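Local coordinates for lombricine kinase (Urechis caupo, PDB 3JPZ), which catalyses the reversible transfer of a phosphoryl group between ATP and the guanidino compound lombricine, as a member of the ATP:guanido phosphotransferase (phosphagen kinase) family, at residues Gln4-Pro12 / Leu25-Phe34; Pro12-Val21 / Ile48-Ile59. One frame throughout, in Å; residues are numbered along the deposited sequence.

Contact 1: Gln4-Pro12 / Leu25-Phe34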
loop_
_atom_site.group_PDB
_atom_site.type_symbol
_atom_site.label_atom_id
_atom_site.label_comp_id
_atom_site.label_asym_id
_atom_site.label_seq_id
_atom_site.Cartn_x
_atom_site.Cartn_y
_atom_site.Cartn_z
ATOM N N GLN A 4 10.137 20.270 15.425
ATOM C CA GLN A 4 9.032 20.939 14.753
ATOM C C GLN A 4 8.587 20.104 13.561
ATOM O O GLN A 4 9.392 19.760 12.699
ATOM C CB GLN A 4 9.444 22.338 14.300
ATOM C CG GLN A 4 9.381 23.367 15.410
ATOM C CD GLN A 4 10.139 24.631 15.085
ATOM O OE1 GLN A 4 10.870 25.157 15.924
ATOM N NE2 GLN A 4 9.973 25.131 13.861
ATOM N N ASN A 5 7.304 19.769 13.527
ATOM C CA ASN A 5 6.762 18.953 12.450
ATOM C C ASN A 5 6.306 19.833 11.298
ATOM O O ASN A 5 5.140 19.820 10.906
ATOM C CB ASN A 5 5.602 18.106 12.963
ATOM C CG ASN A 5 5.345 16.904 12.091
ATOM O OD1 ASN A 5 6.169 16.558 11.246
ATOM N ND2 ASN A 5 4.203 16.257 12.289
ATOM N N ASP A 6 7.248 20.591 10.757
ATOM C CA ASP A 6 6.946 21.655 9.818
ATOM C C ASP A 6 7.430 21.297 8.409
ATOM O O ASP A 6 7.890 20.184 8.160
ATOM C CB ASP A 6 7.592 22.954 10.301
ATOM C CG ASP A 6 9.106 22.867 10.352
ATOM O OD1 ASP A 6 9.647 21.773 10.104
ATOM O OD2 ASP A 6 9.757 23.892 10.638
ATOM N N ALA A 7 7.320 22.242 7.483
ATOM C CA ALA A 7 7.682 21.974 6.099
ATOM C C ALA A 7 9.129 21.491 5.970
ATOM O O ALA A 7 9.419 20.603 5.173
ATOM C CB ALA A 7 7.451 23.221 5.246
ATOM N N LYS A 8 10.033 22.068 6.754
ATOM C CA LYS A 8 11.448 21.700 6.694
ATOM C C LYS A 8 11.650 20.239 7.080
ATOM O O LYS A 8 12.355 19.488 6.400
ATOM C CB LYS A 8 12.267 22.590 7.632
ATOM C CG LYS A 8 13.778 22.411 7.517
ATOM C CD LYS A 8 14.511 23.232 8.575
ATOM C CE LYS A 8 16.012 22.969 8.567
ATOM N NZ LYS A 8 16.746 23.872 9.507
ATOM N N ALA A 9 11.028 19.848 8.184
ATOM C CA ALA A 9 11.150 18.494 8.698
ATOM C C ALA A 9 10.557 17.481 7.716
ATOM O O ALA A 9 10.933 16.304 7.710
ATOM C CB ALA A 9 10.446 18.391 10.049
ATOM N N ASN A 10 9.638 17.946 6.877
ATOM C CA ASN A 10 8.790 17.053 6.105
ATOM C C ASN A 10 9.080 17.000 4.616
ATOM O O ASN A 10 8.509 16.181 3.904
ATOM C CB ASN A 10 7.333 17.441 6.314
ATOM C CG ASN A 10 6.779 16.891 7.612
ATOM O OD1 ASN A 10 6.631 15.683 7.771
ATOM N ND2 ASN A 10 6.458 17.778 8.542
ATOM N N PHE A 11 9.964 17.864 4.145
ATOM C CA PHE A 11 10.202 17.975 2.722
ATOM C C PHE A 11 10.743 16.663 2.186
ATOM O O PHE A 11 11.719 16.138 2.703
ATOM C CB PHE A 11 11.181 19.114 2.440
ATOM C CG PHE A 11 11.390 19.390 0.981
ATOM C CD1 PHE A 11 10.345 19.829 0.185
ATOM C CD2 PHE A 11 12.644 19.229 0.407
ATOM C CE1 PHE A 11 10.547 20.094 -1.163
ATOM C CE2 PHE A 11 12.848 19.494 -0.932
ATOM C CZ PHE A 11 11.803 19.922 -1.717
ATOM N N PRO A 12 10.092 16.112 1.158
ATOM C CA PRO A 12 10.596 14.874 0.564
ATOM C C PRO A 12 12.013 15.036 0.053
ATOM O O PRO A 12 12.408 16.137 -0.303
ATOM C CB PRO A 12 9.645 14.634 -0.610
ATOM C CG PRO A 12 8.378 15.321 -0.213
ATOM C CD PRO A 12 8.795 16.514 0.592
ATOM N N LEU A 25 8.181 20.696 -7.324
ATOM C CA LEU A 25 7.886 20.923 -5.914
ATOM C C LEU A 25 9.170 21.219 -5.157
ATOM O O LEU A 25 9.715 20.353 -4.482
ATOM C CB LEU A 25 7.193 19.704 -5.295
ATOM C CG LEU A 25 6.773 19.882 -3.834
ATOM C CD1 LEU A 25 5.777 21.026 -3.684
ATOM C CD2 LEU A 25 6.195 18.599 -3.280
ATOM N N ASN A 26 9.663 22.444 -5.296
ATOM C CA ASN A 26 10.821 22.888 -4.541
ATOM C C ASN A 26 10.367 23.251 -3.139
ATOM O O ASN A 26 9.170 23.383 -2.895
ATOM C CB ASN A 26 11.486 24.078 -5.230
ATOM C CG ASN A 26 10.537 25.238 -5.439
ATOM O OD1 ASN A 26 9.667 25.504 -4.614
ATOM N ND2 ASN A 26 10.707 25.942 -6.548
ATOM N N PHE A 27 11.314 23.410 -2.219
ATOM C CA PHE A 27 10.970 23.574 -0.812
ATOM C C PHE A 27 10.009 24.725 -0.556
ATOM O O PHE A 27 9.232 24.708 0.401
ATOM C CB PHE A 27 12.207 23.816 0.040
ATOM C CG PHE A 27 11.874 24.132 1.465
ATOM C CD1 PHE A 27 11.364 23.147 2.298
ATOM C CD2 PHE A 27 12.010 25.420 1.957
ATOM C CE1 PHE A 27 11.025 23.431 3.594
ATOM C CE2 PHE A 27 11.675 25.711 3.260
ATOM C CZ PHE A 27 11.183 24.718 4.080
ATOM N N GLU A 28 10.090 25.732 -1.409
ATOM C CA GLU A 28 9.355 26.972 -1.221
ATOM C C GLU A 28 7.875 26.754 -1.504
ATOM O O GLU A 28 7.013 27.145 -0.717
ATOM C CB GLU A 28 9.932 28.046 -2.137
ATOM C CG GLU A 28 11.341 28.504 -1.746
ATOM C CD GLU A 28 12.416 27.457 -2.014
ATOM O OE1 GLU A 28 12.290 26.682 -2.989
ATOM O OE2 GLU A 28 13.402 27.416 -1.247
ATOM N N MET A 29 7.586 26.129 -2.639
ATOM C CA MET A 29 6.232 25.707 -2.949
ATOM C C MET A 29 5.730 24.787 -1.842
ATOM O O MET A 29 4.627 24.962 -1.328
ATOM C CB MET A 29 6.206 24.975 -4.287
ATOM C CG MET A 29 4.857 24.385 -4.645
ATOM S SD MET A 29 4.882 23.563 -6.240
ATOM C CE MET A 29 5.514 24.867 -7.286
ATOM N N TYR A 30 6.553 23.811 -1.475
ATOM C CA TYR A 30 6.195 22.868 -0.423
ATOM C C TYR A 30 5.786 23.610 0.837
ATOM O O TYR A 30 4.795 23.265 1.472
ATOM C CB TYR A 30 7.359 21.932 -0.111
ATOM C CG TYR A 30 6.989 20.828 0.847
ATOM C CD1 TYR A 30 6.140 19.800 0.452
ATOM C CD2 TYR A 30 7.488 20.805 2.144
ATOM C CE1 TYR A 30 5.799 18.787 1.320
ATOM C CE2 TYR A 30 7.143 19.788 3.026
ATOM C CZ TYR A 30 6.304 18.786 2.608
ATOM O OH TYR A 30 5.951 17.776 3.471
ATOM N N GLN A 31 6.548 24.641 1.181
ATOM C CA GLN A 31 6.316 25.401 2.399
ATOM C C GLN A 31 4.990 26.150 2.306
ATOM O O GLN A 31 4.228 26.209 3.269
ATOM C CB GLN A 31 7.473 26.379 2.617
ATOM C CG GLN A 31 7.577 26.955 4.020
ATOM C CD GLN A 31 8.831 27.793 4.198
ATOM O OE1 GLN A 31 9.214 28.552 3.308
ATOM N NE2 GLN A 31 9.479 27.657 5.349
ATOM N N ARG A 32 4.718 26.713 1.138
ATOM C CA ARG A 32 3.475 27.434 0.907
ATOM C C ARG A 32 2.274 26.525 1.085
ATOM O O ARG A 32 1.256 26.927 1.648
ATOM C CB ARG A 32 3.447 27.998 -0.508
ATOM C CG ARG A 32 4.279 29.242 -0.705
ATOM C CD ARG A 32 3.925 29.934 -2.016
ATOM N NE ARG A 32 4.471 29.224 -3.166
ATOM C CZ ARG A 32 5.726 29.327 -3.589
ATOM N NH1 ARG A 32 6.578 30.119 -2.960
ATOM N NH2 ARG A 32 6.129 28.641 -4.649
ATOM N N LEU A 33 2.406 25.296 0.595
ATOM C CA LEU A 33 1.296 24.356 0.541
ATOM C C LEU A 33 1.185 23.546 1.819
ATOM O O LEU A 33 0.133 22.980 2.117
ATOM C CB LEU A 33 1.474 23.429 -0.666
ATOM C CG LEU A 33 1.602 24.236 -1.952
ATOM C CD1 LEU A 33 2.017 23.366 -3.137
ATOM C CD2 LEU A 33 0.287 24.931 -2.227
ATOM N N PHE A 34 2.273 23.505 2.577
ATOM C CA PHE A 34 2.301 22.773 3.838
ATOM C C PHE A 34 1.396 23.487 4.836
ATOM O O PHE A 34 1.501 24.693 5.019
ATOM C CB PHE A 34 3.733 22.699 4.369
ATOM C CG PHE A 34 3.936 21.654 5.424
ATOM C CD1 PHE A 34 4.249 20.356 5.074
ATOM C CD2 PHE A 34 3.821 21.968 6.765
ATOM C CE1 PHE A 34 4.434 19.392 6.037
ATOM C CE2 PHE A 34 4.013 21.006 7.732
ATOM C CZ PHE A 34 4.315 19.718 7.366
#

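Contact 2: Pro12-Val21 / Ile48-Ile59. With NO3 (nitrate ion), chain D.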
loop_
_atom_site.group_PDB
_atom_site.type_symbol
_atom_site.label_atom_id
_atom_site.label_comp_id
_atom_site.label_asym_id
_atom_site.label_seq_id
_atom_site.Cartn_x
_atom_site.Cartn_y
_atom_site.Cartn_z
ATOM N N PRO A 12 10.092 16.112 1.158
ATOM C CA PRO A 12 10.596 14.874 0.564
ATOM C C PRO A 12 12.013 15.036 0.053
ATOM O O PRO A 12 12.408 16.137 -0.303
ATOM C CB PRO A 12 9.645 14.634 -0.610
ATOM C CG PRO A 12 8.378 15.321 -0.213
ATOM C CD PRO A 12 8.795 16.514 0.592
ATOM N N ASP A 13 12.757 13.939 0.032
ATOM C CA ASP A 13 14.061 13.897 -0.597
ATOM C C ASP A 13 13.864 13.346 -1.995
ATOM O O ASP A 13 13.635 12.150 -2.179
ATOM C CB ASP A 13 15.014 12.998 0.197
ATOM C CG ASP A 13 16.386 12.910 -0.432
ATOM O OD1 ASP A 13 16.594 13.545 -1.489
ATOM O OD2 ASP A 13 17.256 12.215 0.133
ATOM N N TYR A 14 13.934 14.225 -2.984
ATOM C CA TYR A 14 13.646 13.833 -4.349
ATOM C C TYR A 14 14.913 13.408 -5.084
ATOM O O TYR A 14 14.909 13.270 -6.298
ATOM C CB TYR A 14 12.928 14.962 -5.092
ATOM C CG TYR A 14 11.454 15.028 -4.747
ATOM C CD1 TYR A 14 10.922 16.098 -4.044
ATOM C CD2 TYR A 14 10.600 13.990 -5.100
ATOM C CE1 TYR A 14 9.569 16.144 -3.726
ATOM C CE2 TYR A 14 9.249 14.025 -4.778
ATOM C CZ TYR A 14 8.741 15.100 -4.092
ATOM O OH TYR A 14 7.391 15.118 -3.776
ATOM N N ALA A 15 15.991 13.201 -4.340
ATOM C CA ALA A 15 17.215 12.698 -4.931
ATOM C C ALA A 15 16.906 11.352 -5.558
ATOM O O ALA A 15 16.280 10.489 -4.934
ATOM C CB ALA A 15 18.314 12.566 -3.878
ATOM N N ASN A 16 17.308 11.198 -6.814
ATOM C CA ASN A 16 17.171 9.930 -7.519
ATOM C C ASN A 16 15.713 9.616 -7.858
ATOM O O ASN A 16 15.363 8.471 -8.128
ATOM C CB ASN A 16 17.785 8.800 -6.688
ATOM C CG ASN A 16 19.263 9.023 -6.400
ATOM O OD1 ASN A 16 20.103 8.973 -7.305
ATOM N ND2 ASN A 16 19.588 9.266 -5.134
ATOM N N HIS A 17 14.873 10.645 -7.838
ATOM C CA HIS A 17 13.473 10.511 -8.225
ATOM C C HIS A 17 13.251 11.103 -9.608
ATOM O O HIS A 17 13.562 12.268 -9.850
ATOM C CB HIS A 17 12.564 11.230 -7.230
ATOM C CG HIS A 17 12.295 10.455 -5.982
ATOM N ND1 HIS A 17 13.279 10.146 -5.069
ATOM C CD2 HIS A 17 11.144 9.942 -5.484
ATOM C CE1 HIS A 17 12.747 9.473 -4.064
ATOM N NE2 HIS A 17 11.454 9.335 -4.292
ATOM N N GLY A 18 12.704 10.296 -10.511
ATOM C CA GLY A 18 12.376 10.754 -11.847
ATOM C C GLY A 18 10.942 11.244 -11.936
ATOM O O GLY A 18 10.410 11.416 -13.029
ATOM N N CYS A 19 10.319 11.495 -10.787
ATOM C CA CYS A 19 8.929 11.963 -10.763
ATOM C C CYS A 19 8.784 13.416 -11.217
ATOM O O CYS A 19 9.593 14.271 -10.879
ATOM C CB CYS A 19 8.336 11.816 -9.361
ATOM S SG CYS A 19 9.204 12.769 -8.095
ATOM N N VAL A 20 7.720 13.693 -11.959
ATOM C CA VAL A 20 7.418 15.051 -12.393
ATOM C C VAL A 20 7.260 15.991 -11.202
ATOM O O VAL A 20 7.739 17.127 -11.224
ATOM C CB VAL A 20 6.125 15.081 -13.216
ATOM C CG1 VAL A 20 5.767 16.506 -13.591
ATOM C CG2 VAL A 20 6.271 14.209 -14.459
ATOM N N VAL A 21 6.599 15.513 -10.155
ATOM C CA VAL A 21 6.298 16.370 -9.012
ATOM C C VAL A 21 7.582 16.927 -8.424
ATOM O O VAL A 21 7.642 18.099 -8.055
ATOM C CB VAL A 21 5.531 15.622 -7.920
ATOM C CG1 VAL A 21 5.545 16.407 -6.616
ATOM C CG2 VAL A 21 4.104 15.356 -8.367
ATOM N N ILE A 48 1.004 14.373 -2.928
ATOM C CA ILE A 48 2.346 14.120 -3.463
ATOM C C ILE A 48 2.943 12.803 -2.995
ATOM O O ILE A 48 4.040 12.435 -3.415
ATOM C CB ILE A 48 3.329 15.250 -3.112
ATOM C CG1 ILE A 48 3.619 15.261 -1.611
ATOM C CG2 ILE A 48 2.785 16.591 -3.579
ATOM C CD1 ILE A 48 4.839 16.037 -1.242
ATOM N N GLN A 49 2.236 12.085 -2.132
ATOM C CA GLN A 49 2.774 10.837 -1.582
ATOM C C GLN A 49 3.364 9.906 -2.645
ATOM O O GLN A 49 4.491 9.439 -2.497
ATOM C CB GLN A 49 1.720 10.080 -0.783
ATOM C CG GLN A 49 2.287 8.843 -0.094
ATOM C CD GLN A 49 3.366 9.179 0.915
ATOM O OE1 GLN A 49 3.116 9.869 1.890
ATOM N NE2 GLN A 49 4.580 8.686 0.679
ATOM N N PRO A 50 2.602 9.616 -3.711
ATOM C CA PRO A 50 3.098 8.706 -4.750
ATOM C C PRO A 50 4.449 9.142 -5.314
ATOM O O PRO A 50 5.292 8.302 -5.638
ATOM C CB PRO A 50 2.029 8.798 -5.839
ATOM C CG PRO A 50 0.794 9.225 -5.123
ATOM C CD PRO A 50 1.251 10.117 -4.011
ATOM N N SER A 51 4.626 10.454 -5.422
ATOM C CA SER A 51 5.843 11.025 -5.991
ATOM C C SER A 51 7.067 10.722 -5.130
ATOM O O SER A 51 8.191 10.701 -5.621
ATOM C CB SER A 51 5.693 12.539 -6.160
ATOM O OG SER A 51 5.803 13.210 -4.920
ATOM N N VAL A 52 6.845 10.469 -3.848
ATOM C CA VAL A 52 7.935 10.172 -2.944
ATOM C C VAL A 52 8.264 8.674 -2.941
ATOM O O VAL A 52 9.439 8.300 -3.017
ATOM C CB VAL A 52 7.605 10.652 -1.512
ATOM C CG1 VAL A 52 8.853 10.631 -0.634
ATOM C CG2 VAL A 52 7.009 12.049 -1.551
ATOM N N ASP A 53 7.234 7.828 -2.869
ATOM C CA ASP A 53 7.407 6.373 -2.781
ATOM C C ASP A 53 8.063 5.783 -4.022
ATOM O O ASP A 53 8.879 4.859 -3.935
ATOM C CB ASP A 53 6.059 5.682 -2.606
ATOM C CG ASP A 53 5.352 6.084 -1.325
ATOM O OD1 ASP A 53 6.027 6.265 -0.292
ATOM O OD2 ASP A 53 4.115 6.212 -1.355
ATOM N N ASN A 54 7.670 6.309 -5.174
ATOM C CA ASN A 54 8.109 5.793 -6.454
ATOM C C ASN A 54 9.315 6.591 -6.926
ATOM O O ASN A 54 9.266 7.814 -7.003
ATOM C CB ASN A 54 6.958 5.888 -7.465
ATOM C CG ASN A 54 7.260 5.171 -8.774
ATOM O OD1 ASN A 54 8.351 4.644 -8.970
ATOM N ND2 ASN A 54 6.284 5.154 -9.675
ATOM N N PHE A 55 10.405 5.894 -7.224
ATOM C CA PHE A 55 11.647 6.554 -7.593
ATOM C C PHE A 55 11.767 6.754 -9.101
ATOM O O PHE A 55 12.613 7.522 -9.568
ATOM C CB PHE A 55 12.846 5.756 -7.072
ATOM C CG PHE A 55 13.170 6.015 -5.626
ATOM C CD1 PHE A 55 12.304 5.604 -4.620
ATOM C CD2 PHE A 55 14.358 6.637 -5.269
ATOM C CE1 PHE A 55 12.606 5.828 -3.286
ATOM C CE2 PHE A 55 14.668 6.869 -3.935
ATOM C CZ PHE A 55 13.787 6.458 -2.941
ATOM N N GLY A 56 10.917 6.073 -9.861
ATOM C CA GLY A 56 11.009 6.102 -11.309
ATOM C C GLY A 56 10.203 7.185 -12.008
ATOM O O GLY A 56 9.604 8.063 -11.387
ATOM N N ASN A 57 10.203 7.089 -13.332
ATOM C CA ASN A 57 9.496 8.042 -14.172
ATOM C C ASN A 57 7.991 7.968 -14.002
ATOM O O ASN A 57 7.316 7.098 -14.547
ATOM C CB ASN A 57 9.894 7.844 -15.627
ATOM C CG ASN A 57 11.385 7.888 -15.811
ATOM O OD1 ASN A 57 12.071 8.654 -15.140
ATOM N ND2 ASN A 57 11.903 7.056 -16.708
ATOM N N CYS A 58 7.470 8.895 -13.210
ATOM C CA CYS A 58 6.036 8.976 -12.971
ATOM C C CYS A 58 5.649 10.426 -12.779
ATOM O O CYS A 58 6.511 11.296 -12.737
ATOM C CB CYS A 58 5.662 8.173 -11.728
ATOM S SG CYS A 58 6.443 8.764 -10.218
ATOM N N ILE A 59 4.351 10.692 -12.673
ATOM C CA ILE A 59 3.898 12.025 -12.332
ATOM C C ILE A 59 4.047 12.183 -10.833
ATOM O O ILE A 59 4.741 13.064 -10.366
ATOM C CB ILE A 59 2.430 12.256 -12.705
ATOM C CG1 ILE A 59 2.208 12.016 -14.199
ATOM C CG2 ILE A 59 2.032 13.662 -12.338
ATOM C CD1 ILE A 59 0.763 12.207 -14.632
HETATM N N NO3 D . 3.108 6.956 -9.498
HETATM O O1 NO3 D . 3.431 5.769 -8.840
HETATM O O2 NO3 D . 3.572 8.178 -8.995
HETATM O O3 NO3 D . 2.329 6.917 -10.659
HETATM O O HOH W 1 8.932 11.957 -15.100
#

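Contact 1: Gln4-Pro12 / Leu25-Phe34
Phe11 reaches from the N-terminal arm across helix 27-33 and meets two of its aromatic rings. The edge of Phe27 points at the face of Phe11 in a T-shaped pair, ring planes at 86°, and the CA of Phe27 lies over that same ring in a CH-pi contact. Phe11 in turn presents its own edge to Tyr30, in an offset edge-to-face pair with centroids 5.4 Å apart. What swings Phe11 over the helix is its first torsion, with CG anti to the backbone N (chi1 -175°); this carries CE1 to 3.4 Å from the backbone O of Leu25. Pro12 adds a further CH-pi contact, its CD standing over a face of Tyr30.

Apolar packing centres on Ala7. Its CB sits 3.9 Å from CG of Phe34 and is also in contact with Phe27, Tyr30 and Gln31, while its CA stands almost squarely over the Phe34 ring, 10° off the normal. So a short helix, 7-10, is laid against helix 27-33 in the small helical N-terminal part of a phosphagen kinase, with three of the four aromatics joined as a cluster.

No hydrogen bond crosses between the segments; the polar groups hold each one in shape. Asn10 ND2 donates to Asn5 OD1 (3.0 Å) and to Asp6 O (2.8 Å), both from above the carbonyl planes, which fixes the amide beside Phe34, its plane tilted modestly from the ring. Asp6 OD1 caps helix 7-10 by accepting from Ala9 N, and Asn26 OD1 caps helix 27-33 through Met29 N at 2.9 Å. The hydroxyl of Tyr30 bonds to Asp45. From the second subunit, Thr134 bonds to Asn5 OD1, Gly136 N to Asn10 OD1, and Arg139 to the carbonyls of Ala9 and Phe11.

Contact 2: Pro12-Val21 / Ile48-Ile59
The imidazole of His17 lies against the ring of Phe55, each offering a face to the other: CE1 of His17 is 3.2 Å from CE2 of Phe55, and the planes are inclined by 35°, an oblique pairing. Around the edge of the imidazole, Ser51 O approaches CD2 and Val52 O takes a bond from NE2 (2.6 Å). At the far nitrogen, ND1 donates to Ala15 O. Both acceptors are within 3° of the ring plane, so the two bonds fix the rotation of the imidazole. With CG anti to the carbonyl carbon (chi1 -80°), the ring is carried across to the end of helix 44-53. The Tyr14 ring has Ser51 O at its edge; in the conformer of Ser51 modelled here, one of two, the Tyr14 hydroxyl donates to OG, a bond that is therefore less certain.

Further along, the loop runs beside 55-59 and is tied to it by backbone bonds: Gly18 N to Phe55 O (2.9 Å), Val20 N to Cys58 O (2.8 Å) and Val21 N to Ile59 O (3.1 Å). Cys19 CB packs 3.7 Å from Cys58 SG, and Val21 CB rests on Ser51 CB. A nitrate, probably from the crystallisation liquor, accepts from ND2 of Asn54, while OD1 of the same residue accepts from Gly56 N in an Asx turn. Trp198 of the second subunit packs on Phe55.

With hydrogens on both ring nitrogens, as the paired carbonyl acceptors suggest, His17 would probably be protonated; a positive charge on the ring would then probably be stabilised by Val52 O and Ala15 O, pinning the type II turn 14-17 to the helix end.

Both contacts belong to the helical N-terminal region and both reach the second subunit, but contact 1 lies farther out, its centre about 31 Å from the centre of the chain, against about 21 Å for the centre of contact 2. Pro12 is common to the two. They meet at Ile48, where Leu25, just ahead of helix 27-33, packs with CD2 3.5 Å from Ile48 CD1, and Tyr30 of that helix also touches. Each is only partly buried. Contact 1 relies on aromatic and apolar packing, with no hydrogen bond between its two segments; its polar groups bond within a segment or to partners beyond the pair. Contact 2 joins a loop to a helix and the chain after it through backbone and side-chain hydrogen bonds.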